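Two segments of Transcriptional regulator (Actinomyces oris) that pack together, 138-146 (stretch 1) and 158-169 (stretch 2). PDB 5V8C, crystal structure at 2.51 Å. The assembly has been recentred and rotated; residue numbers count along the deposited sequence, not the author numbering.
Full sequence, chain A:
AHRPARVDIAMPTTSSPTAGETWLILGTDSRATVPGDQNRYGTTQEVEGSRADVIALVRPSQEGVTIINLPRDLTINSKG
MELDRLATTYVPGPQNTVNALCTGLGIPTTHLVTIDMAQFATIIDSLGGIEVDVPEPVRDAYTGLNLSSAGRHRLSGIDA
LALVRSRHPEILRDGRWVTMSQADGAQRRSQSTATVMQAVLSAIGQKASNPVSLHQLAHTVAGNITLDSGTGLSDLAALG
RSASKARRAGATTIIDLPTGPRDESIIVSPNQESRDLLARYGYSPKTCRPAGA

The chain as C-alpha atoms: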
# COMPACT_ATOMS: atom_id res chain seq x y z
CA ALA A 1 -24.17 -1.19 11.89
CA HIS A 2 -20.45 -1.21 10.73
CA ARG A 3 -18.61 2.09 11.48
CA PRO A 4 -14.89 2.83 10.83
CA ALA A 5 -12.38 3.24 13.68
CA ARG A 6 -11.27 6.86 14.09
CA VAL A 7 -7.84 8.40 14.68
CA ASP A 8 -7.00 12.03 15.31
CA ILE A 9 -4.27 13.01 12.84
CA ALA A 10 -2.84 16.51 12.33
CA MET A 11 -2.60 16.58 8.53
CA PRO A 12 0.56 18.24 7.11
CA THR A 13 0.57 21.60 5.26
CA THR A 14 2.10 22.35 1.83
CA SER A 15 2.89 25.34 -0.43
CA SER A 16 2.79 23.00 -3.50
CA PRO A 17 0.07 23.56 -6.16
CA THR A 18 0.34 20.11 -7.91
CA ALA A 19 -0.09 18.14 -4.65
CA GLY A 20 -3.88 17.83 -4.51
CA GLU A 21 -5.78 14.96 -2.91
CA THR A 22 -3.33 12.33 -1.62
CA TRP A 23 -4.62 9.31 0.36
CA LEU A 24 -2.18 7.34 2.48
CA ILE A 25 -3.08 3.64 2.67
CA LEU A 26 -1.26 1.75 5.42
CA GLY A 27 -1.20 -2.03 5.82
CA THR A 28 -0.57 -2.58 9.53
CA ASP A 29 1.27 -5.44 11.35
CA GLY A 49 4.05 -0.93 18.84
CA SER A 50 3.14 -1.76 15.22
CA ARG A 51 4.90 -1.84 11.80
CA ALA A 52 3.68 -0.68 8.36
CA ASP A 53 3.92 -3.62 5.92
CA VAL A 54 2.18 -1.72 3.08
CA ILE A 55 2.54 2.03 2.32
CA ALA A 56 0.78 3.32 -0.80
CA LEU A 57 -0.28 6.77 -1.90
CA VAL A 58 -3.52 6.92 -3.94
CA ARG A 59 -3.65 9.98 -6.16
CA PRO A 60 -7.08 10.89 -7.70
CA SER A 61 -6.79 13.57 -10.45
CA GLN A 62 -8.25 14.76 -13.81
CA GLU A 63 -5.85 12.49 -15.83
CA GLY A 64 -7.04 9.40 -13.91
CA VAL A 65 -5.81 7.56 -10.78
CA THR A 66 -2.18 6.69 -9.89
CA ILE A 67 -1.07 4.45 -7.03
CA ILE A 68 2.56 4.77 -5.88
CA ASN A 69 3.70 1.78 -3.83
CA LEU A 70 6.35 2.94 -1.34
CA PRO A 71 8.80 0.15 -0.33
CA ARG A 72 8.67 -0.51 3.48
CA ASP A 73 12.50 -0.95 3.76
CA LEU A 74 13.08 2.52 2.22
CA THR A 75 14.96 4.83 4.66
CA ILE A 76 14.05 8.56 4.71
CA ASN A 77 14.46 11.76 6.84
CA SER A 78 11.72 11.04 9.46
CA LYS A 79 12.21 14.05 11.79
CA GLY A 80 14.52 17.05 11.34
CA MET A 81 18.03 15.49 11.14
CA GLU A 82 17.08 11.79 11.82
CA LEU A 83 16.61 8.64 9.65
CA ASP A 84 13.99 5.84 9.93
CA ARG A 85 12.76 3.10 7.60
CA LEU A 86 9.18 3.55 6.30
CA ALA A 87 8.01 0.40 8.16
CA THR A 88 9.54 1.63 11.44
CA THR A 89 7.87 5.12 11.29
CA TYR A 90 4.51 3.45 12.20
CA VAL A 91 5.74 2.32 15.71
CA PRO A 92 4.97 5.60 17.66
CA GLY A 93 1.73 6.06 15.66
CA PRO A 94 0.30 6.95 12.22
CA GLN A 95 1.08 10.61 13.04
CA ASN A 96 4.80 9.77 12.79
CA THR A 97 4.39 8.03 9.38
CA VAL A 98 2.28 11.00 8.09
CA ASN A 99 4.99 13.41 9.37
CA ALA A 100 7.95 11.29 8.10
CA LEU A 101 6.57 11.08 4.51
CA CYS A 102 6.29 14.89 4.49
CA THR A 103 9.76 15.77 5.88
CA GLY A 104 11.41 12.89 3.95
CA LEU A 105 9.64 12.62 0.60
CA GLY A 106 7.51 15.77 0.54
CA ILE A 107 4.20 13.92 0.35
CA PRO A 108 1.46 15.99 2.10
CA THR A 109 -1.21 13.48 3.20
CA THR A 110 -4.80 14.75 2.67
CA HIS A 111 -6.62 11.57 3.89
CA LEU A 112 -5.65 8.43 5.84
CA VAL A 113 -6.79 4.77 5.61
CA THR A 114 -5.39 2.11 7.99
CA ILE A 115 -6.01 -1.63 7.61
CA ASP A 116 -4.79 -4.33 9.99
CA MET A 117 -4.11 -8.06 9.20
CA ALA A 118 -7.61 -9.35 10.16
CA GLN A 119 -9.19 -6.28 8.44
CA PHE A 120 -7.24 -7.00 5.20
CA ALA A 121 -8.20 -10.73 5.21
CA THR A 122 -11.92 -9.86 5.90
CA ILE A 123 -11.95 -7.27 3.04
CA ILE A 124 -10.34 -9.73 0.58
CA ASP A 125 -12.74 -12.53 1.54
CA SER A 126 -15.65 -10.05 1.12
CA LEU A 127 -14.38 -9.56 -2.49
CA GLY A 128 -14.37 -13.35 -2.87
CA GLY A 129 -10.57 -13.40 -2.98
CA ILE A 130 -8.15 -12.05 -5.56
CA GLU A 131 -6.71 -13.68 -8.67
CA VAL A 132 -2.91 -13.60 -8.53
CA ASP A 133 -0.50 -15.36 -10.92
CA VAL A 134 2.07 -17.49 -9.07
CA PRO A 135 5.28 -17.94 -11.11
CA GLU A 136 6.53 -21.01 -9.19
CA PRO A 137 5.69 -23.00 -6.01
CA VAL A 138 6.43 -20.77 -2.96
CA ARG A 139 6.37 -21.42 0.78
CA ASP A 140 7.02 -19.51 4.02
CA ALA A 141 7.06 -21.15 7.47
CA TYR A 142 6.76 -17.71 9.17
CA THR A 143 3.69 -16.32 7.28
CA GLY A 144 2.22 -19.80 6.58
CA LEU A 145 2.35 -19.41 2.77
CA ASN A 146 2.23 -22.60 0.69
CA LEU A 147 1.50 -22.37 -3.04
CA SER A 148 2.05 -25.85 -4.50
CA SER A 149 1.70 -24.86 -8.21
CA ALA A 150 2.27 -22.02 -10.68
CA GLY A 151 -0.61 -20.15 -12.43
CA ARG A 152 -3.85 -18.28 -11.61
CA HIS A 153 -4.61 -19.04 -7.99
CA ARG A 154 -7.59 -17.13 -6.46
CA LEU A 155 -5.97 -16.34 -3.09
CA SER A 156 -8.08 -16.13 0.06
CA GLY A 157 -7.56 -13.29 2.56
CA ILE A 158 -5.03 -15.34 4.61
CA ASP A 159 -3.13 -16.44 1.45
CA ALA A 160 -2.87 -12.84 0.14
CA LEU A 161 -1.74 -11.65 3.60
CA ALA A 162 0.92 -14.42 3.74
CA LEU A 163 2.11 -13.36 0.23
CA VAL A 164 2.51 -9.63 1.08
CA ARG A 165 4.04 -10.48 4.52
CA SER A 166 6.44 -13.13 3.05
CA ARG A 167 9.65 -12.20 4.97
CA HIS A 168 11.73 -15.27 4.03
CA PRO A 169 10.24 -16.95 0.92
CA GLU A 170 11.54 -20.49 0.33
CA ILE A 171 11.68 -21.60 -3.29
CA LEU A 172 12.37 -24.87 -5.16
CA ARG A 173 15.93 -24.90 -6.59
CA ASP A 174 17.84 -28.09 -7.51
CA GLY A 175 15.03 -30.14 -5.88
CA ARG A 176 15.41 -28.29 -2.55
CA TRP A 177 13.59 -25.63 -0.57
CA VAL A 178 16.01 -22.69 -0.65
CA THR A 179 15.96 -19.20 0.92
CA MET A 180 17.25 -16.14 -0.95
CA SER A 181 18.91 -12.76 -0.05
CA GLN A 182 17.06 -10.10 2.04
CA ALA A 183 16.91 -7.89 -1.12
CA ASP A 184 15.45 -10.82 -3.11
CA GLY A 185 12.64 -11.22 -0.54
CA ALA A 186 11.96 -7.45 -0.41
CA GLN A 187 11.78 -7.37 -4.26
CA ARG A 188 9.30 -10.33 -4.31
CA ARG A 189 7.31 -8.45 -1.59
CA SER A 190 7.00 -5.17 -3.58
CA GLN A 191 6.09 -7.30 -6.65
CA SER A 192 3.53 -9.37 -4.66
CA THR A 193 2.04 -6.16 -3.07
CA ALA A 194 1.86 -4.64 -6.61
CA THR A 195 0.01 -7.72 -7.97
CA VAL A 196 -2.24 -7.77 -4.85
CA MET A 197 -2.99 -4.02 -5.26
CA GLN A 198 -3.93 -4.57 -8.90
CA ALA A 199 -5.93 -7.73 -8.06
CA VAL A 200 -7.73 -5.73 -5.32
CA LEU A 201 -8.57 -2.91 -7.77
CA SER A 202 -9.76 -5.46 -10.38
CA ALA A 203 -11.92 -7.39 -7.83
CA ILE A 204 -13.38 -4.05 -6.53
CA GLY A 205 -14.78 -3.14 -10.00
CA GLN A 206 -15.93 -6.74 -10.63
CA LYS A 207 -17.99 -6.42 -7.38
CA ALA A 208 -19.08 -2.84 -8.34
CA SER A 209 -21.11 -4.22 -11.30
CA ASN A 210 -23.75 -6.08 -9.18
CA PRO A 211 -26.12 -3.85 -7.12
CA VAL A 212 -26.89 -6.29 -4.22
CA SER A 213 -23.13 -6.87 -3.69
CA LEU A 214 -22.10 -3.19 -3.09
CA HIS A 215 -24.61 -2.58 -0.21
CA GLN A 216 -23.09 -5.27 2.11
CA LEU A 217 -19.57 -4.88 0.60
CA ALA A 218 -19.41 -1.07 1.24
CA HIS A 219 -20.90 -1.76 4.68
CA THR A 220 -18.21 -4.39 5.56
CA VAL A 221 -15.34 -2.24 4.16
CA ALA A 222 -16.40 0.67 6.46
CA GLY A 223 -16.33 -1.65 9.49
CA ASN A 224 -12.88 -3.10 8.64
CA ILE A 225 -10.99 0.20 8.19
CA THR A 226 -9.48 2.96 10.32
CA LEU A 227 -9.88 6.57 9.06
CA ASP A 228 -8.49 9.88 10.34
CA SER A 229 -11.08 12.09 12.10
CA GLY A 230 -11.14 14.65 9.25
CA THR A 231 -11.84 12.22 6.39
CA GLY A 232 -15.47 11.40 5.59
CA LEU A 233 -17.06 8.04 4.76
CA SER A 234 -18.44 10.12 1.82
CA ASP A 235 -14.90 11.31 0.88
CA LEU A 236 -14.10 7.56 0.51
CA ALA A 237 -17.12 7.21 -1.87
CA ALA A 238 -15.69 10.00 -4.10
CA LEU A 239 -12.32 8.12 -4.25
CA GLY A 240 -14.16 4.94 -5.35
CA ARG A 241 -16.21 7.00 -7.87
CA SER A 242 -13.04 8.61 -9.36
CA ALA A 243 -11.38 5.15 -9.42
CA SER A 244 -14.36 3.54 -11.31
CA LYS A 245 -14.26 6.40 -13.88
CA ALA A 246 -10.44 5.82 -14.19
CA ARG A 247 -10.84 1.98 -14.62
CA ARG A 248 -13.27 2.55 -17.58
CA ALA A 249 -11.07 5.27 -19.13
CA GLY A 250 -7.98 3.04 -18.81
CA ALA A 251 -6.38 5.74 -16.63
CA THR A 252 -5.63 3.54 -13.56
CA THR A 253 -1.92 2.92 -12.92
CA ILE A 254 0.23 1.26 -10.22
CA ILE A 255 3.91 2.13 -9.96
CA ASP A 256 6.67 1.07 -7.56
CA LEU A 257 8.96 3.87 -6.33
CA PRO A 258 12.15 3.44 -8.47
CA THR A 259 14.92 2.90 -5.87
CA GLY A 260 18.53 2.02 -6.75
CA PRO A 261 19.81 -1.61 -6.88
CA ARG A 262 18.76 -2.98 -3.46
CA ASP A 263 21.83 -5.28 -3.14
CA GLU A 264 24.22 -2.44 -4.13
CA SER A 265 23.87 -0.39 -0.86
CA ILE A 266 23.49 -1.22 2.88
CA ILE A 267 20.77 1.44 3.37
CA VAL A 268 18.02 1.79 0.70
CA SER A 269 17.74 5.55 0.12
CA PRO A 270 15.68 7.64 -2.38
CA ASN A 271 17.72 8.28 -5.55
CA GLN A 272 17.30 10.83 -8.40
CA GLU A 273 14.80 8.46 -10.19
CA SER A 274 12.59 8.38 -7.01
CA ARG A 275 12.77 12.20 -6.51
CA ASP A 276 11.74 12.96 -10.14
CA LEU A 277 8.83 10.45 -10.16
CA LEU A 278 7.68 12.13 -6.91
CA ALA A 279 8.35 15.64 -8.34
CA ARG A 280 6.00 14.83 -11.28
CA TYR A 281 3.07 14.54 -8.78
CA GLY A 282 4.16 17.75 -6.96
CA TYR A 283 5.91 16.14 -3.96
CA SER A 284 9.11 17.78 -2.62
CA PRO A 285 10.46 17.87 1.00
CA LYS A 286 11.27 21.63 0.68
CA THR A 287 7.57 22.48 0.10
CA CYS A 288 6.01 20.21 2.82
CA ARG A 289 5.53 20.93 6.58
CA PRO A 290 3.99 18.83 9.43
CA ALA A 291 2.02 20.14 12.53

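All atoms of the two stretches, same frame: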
# COMPACT_ATOMS: atom_id res chain seq x y z
N VAL A 138 5.83 -21.58 -4.02
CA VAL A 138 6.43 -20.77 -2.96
C VAL A 138 5.95 -21.28 -1.63
O VAL A 138 4.80 -21.66 -1.50
CB VAL A 138 6.08 -19.26 -3.05
CG1 VAL A 138 7.32 -18.38 -2.98
CG2 VAL A 138 5.18 -18.91 -4.23
N ARG A 139 6.77 -21.12 -0.60
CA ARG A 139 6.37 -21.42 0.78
C ARG A 139 7.05 -20.45 1.74
O ARG A 139 8.04 -19.80 1.39
CB ARG A 139 6.62 -22.89 1.17
CG ARG A 139 8.07 -23.31 1.05
CD ARG A 139 8.50 -24.25 2.15
NE ARG A 139 7.95 -25.59 1.95
CZ ARG A 139 8.52 -26.70 2.38
NH1 ARG A 139 9.69 -26.66 3.02
NH2 ARG A 139 7.94 -27.88 2.17
N ASP A 140 6.49 -20.35 2.95
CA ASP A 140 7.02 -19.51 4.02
C ASP A 140 6.50 -20.07 5.33
O ASP A 140 5.29 -20.07 5.55
CB ASP A 140 6.59 -18.04 3.83
CG ASP A 140 7.42 -17.04 4.60
OD1 ASP A 140 7.58 -17.20 5.83
OD2 ASP A 140 7.89 -16.06 3.98
N ALA A 141 7.40 -20.59 6.17
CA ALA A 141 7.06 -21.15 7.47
C ALA A 141 6.53 -20.07 8.42
O ALA A 141 5.58 -20.32 9.17
CB ALA A 141 8.29 -21.81 8.08
N TYR A 142 7.12 -18.86 8.34
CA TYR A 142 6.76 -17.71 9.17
C TYR A 142 5.34 -17.19 8.89
O TYR A 142 4.54 -17.14 9.82
CB TYR A 142 7.80 -16.58 9.04
N THR A 143 5.02 -16.85 7.63
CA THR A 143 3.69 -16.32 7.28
C THR A 143 2.63 -17.41 7.05
O THR A 143 1.43 -17.12 7.07
CB THR A 143 3.76 -15.33 6.11
OG1 THR A 143 3.79 -16.06 4.87
CG2 THR A 143 4.96 -14.39 6.20
N GLY A 144 3.08 -18.65 6.84
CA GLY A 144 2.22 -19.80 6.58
C GLY A 144 1.79 -19.91 5.13
O GLY A 144 0.72 -20.44 4.84
N LEU A 145 2.62 -19.38 4.20
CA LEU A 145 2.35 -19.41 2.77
C LEU A 145 2.78 -20.75 2.17
O LEU A 145 3.89 -21.21 2.42
CB LEU A 145 3.09 -18.23 2.07
CG LEU A 145 3.10 -18.20 0.54
CD1 LEU A 145 1.88 -17.49 -0.01
CD2 LEU A 145 4.36 -17.52 0.04
N ASN A 146 1.90 -21.38 1.40
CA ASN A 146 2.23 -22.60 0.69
C ASN A 146 1.45 -22.69 -0.61
O ASN A 146 0.29 -23.07 -0.61
CB ASN A 146 2.06 -23.87 1.57
CG ASN A 146 2.49 -25.16 0.88
OD1 ASN A 146 3.31 -25.17 -0.05
ND2 ASN A 146 1.92 -26.28 1.30
N ILE A 158 -6.21 -14.84 3.90
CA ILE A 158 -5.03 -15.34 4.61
C ILE A 158 -3.85 -15.64 3.67
O ILE A 158 -2.71 -15.41 4.06
CB ILE A 158 -5.37 -16.54 5.54
CG1 ILE A 158 -4.21 -16.85 6.51
CG2 ILE A 158 -5.79 -17.78 4.76
CD1 ILE A 158 -3.81 -15.69 7.47
N ASP A 159 -4.14 -16.15 2.46
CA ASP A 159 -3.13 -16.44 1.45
C ASP A 159 -2.49 -15.15 0.98
O ASP A 159 -1.27 -15.04 1.01
CB ASP A 159 -3.75 -17.17 0.25
CG ASP A 159 -4.06 -18.64 0.48
OD1 ASP A 159 -3.33 -19.29 1.25
OD2 ASP A 159 -5.05 -19.14 -0.12
N ALA A 160 -3.31 -14.16 0.60
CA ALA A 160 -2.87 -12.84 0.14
C ALA A 160 -2.04 -12.11 1.20
O ALA A 160 -1.02 -11.49 0.87
CB ALA A 160 -4.07 -12.01 -0.25
N LEU A 161 -2.45 -12.24 2.47
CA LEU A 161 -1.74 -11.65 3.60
C LEU A 161 -0.38 -12.32 3.80
O LEU A 161 0.60 -11.63 4.04
CB LEU A 161 -2.60 -11.77 4.87
CG LEU A 161 -2.13 -11.00 6.10
CD1 LEU A 161 -2.22 -9.50 5.89
CD2 LEU A 161 -2.93 -11.39 7.32
N ALA A 162 -0.32 -13.65 3.64
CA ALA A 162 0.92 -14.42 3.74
C ALA A 162 1.88 -14.05 2.60
O ALA A 162 3.09 -14.01 2.81
CB ALA A 162 0.61 -15.91 3.69
N LEU A 163 1.34 -13.75 1.41
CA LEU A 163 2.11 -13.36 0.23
C LEU A 163 2.76 -11.98 0.40
O LEU A 163 3.95 -11.82 0.13
CB LEU A 163 1.22 -13.41 -1.03
CG LEU A 163 1.92 -13.43 -2.40
CD1 LEU A 163 3.04 -14.45 -2.45
CD2 LEU A 163 0.93 -13.71 -3.50
N VAL A 164 1.98 -10.98 0.86
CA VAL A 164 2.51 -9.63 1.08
C VAL A 164 3.47 -9.60 2.29
O VAL A 164 4.45 -8.86 2.26
CB VAL A 164 1.41 -8.53 1.15
CG1 VAL A 164 0.57 -8.50 -0.12
CG2 VAL A 164 0.53 -8.68 2.38
N ARG A 165 3.21 -10.42 3.31
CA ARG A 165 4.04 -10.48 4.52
C ARG A 165 5.30 -11.33 4.35
O ARG A 165 6.16 -11.27 5.21
CB ARG A 165 3.24 -11.06 5.69
CG ARG A 165 2.37 -10.08 6.46
CD ARG A 165 1.81 -10.77 7.69
NE ARG A 165 1.12 -12.03 7.36
CZ ARG A 165 0.85 -13.00 8.23
NH1 ARG A 165 1.20 -12.88 9.50
NH2 ARG A 165 0.22 -14.10 7.83
N SER A 166 5.35 -12.18 3.31
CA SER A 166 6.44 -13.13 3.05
C SER A 166 7.84 -12.54 3.30
O SER A 166 8.42 -11.91 2.41
CB SER A 166 6.31 -13.72 1.65
OG SER A 166 7.08 -14.91 1.50
N ARG A 167 8.35 -12.72 4.53
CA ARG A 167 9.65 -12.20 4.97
C ARG A 167 10.80 -13.03 4.42
O ARG A 167 11.74 -12.47 3.85
CB ARG A 167 9.71 -12.12 6.50
N HIS A 168 10.72 -14.36 4.55
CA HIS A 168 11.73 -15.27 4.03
C HIS A 168 11.08 -16.32 3.12
O HIS A 168 10.70 -17.40 3.57
CB HIS A 168 12.55 -15.90 5.17
CG HIS A 168 13.12 -14.90 6.13
ND1 HIS A 168 12.58 -14.71 7.39
CD2 HIS A 168 14.15 -14.03 5.96
CE1 HIS A 168 13.30 -13.76 7.95
NE2 HIS A 168 14.25 -13.31 7.13
N PRO A 169 10.87 -15.98 1.83
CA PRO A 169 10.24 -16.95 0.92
C PRO A 169 11.16 -18.07 0.47
O PRO A 169 12.20 -17.82 -0.15
CB PRO A 169 9.74 -16.08 -0.24
CG PRO A 169 10.62 -14.89 -0.23
CD PRO A 169 11.24 -14.73 1.13

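A tight turn between two strand segments lies against a helix and the loop that follows it. Val 138 opens the contact on the loop side, its CG1 4.3 Å from CB of Pro 169, a modest apolar touch. Arg 139 points its CA-to-CB bond away and contributes backbone instead, its O lying 3.6 Å from CA of Pro 169.

Asp 140 is the polar centre of the contact. One carboxylate oxygen serves its own turn: Asp 140 OD1 accepts from Thr 143 N at 3.1 Å. The other crosses over: Asp 140 OD2 accepts from Ser 166 OG at 2.9 Å and, weakly, from His 168 N at 3.4 Å. One buried acid thus ties the turn to the chain leaving the helix, while Asp 140 N bonds to Leu 145 O at 2.8 Å and closes the turn.

Thr 143 then meets the helix, its OG1 donating to Ala 162 O at 3.0 Å. Its CB lies over one face of the Arg 165 guanidinium, and its CG2 packs 3.8 Å from CB of Arg 165. Gly 144 follows with phi 83°, a conformation that favours glycine.

Leu 145 supplies the greasy end: its CB sits 3.8 Å from Ala 162 CB, at the place where Thr 143 CA and Ala 162 CA come within 4.9 Å, and its CD1 reaches Leu 163 CD1 at 4.1 Å.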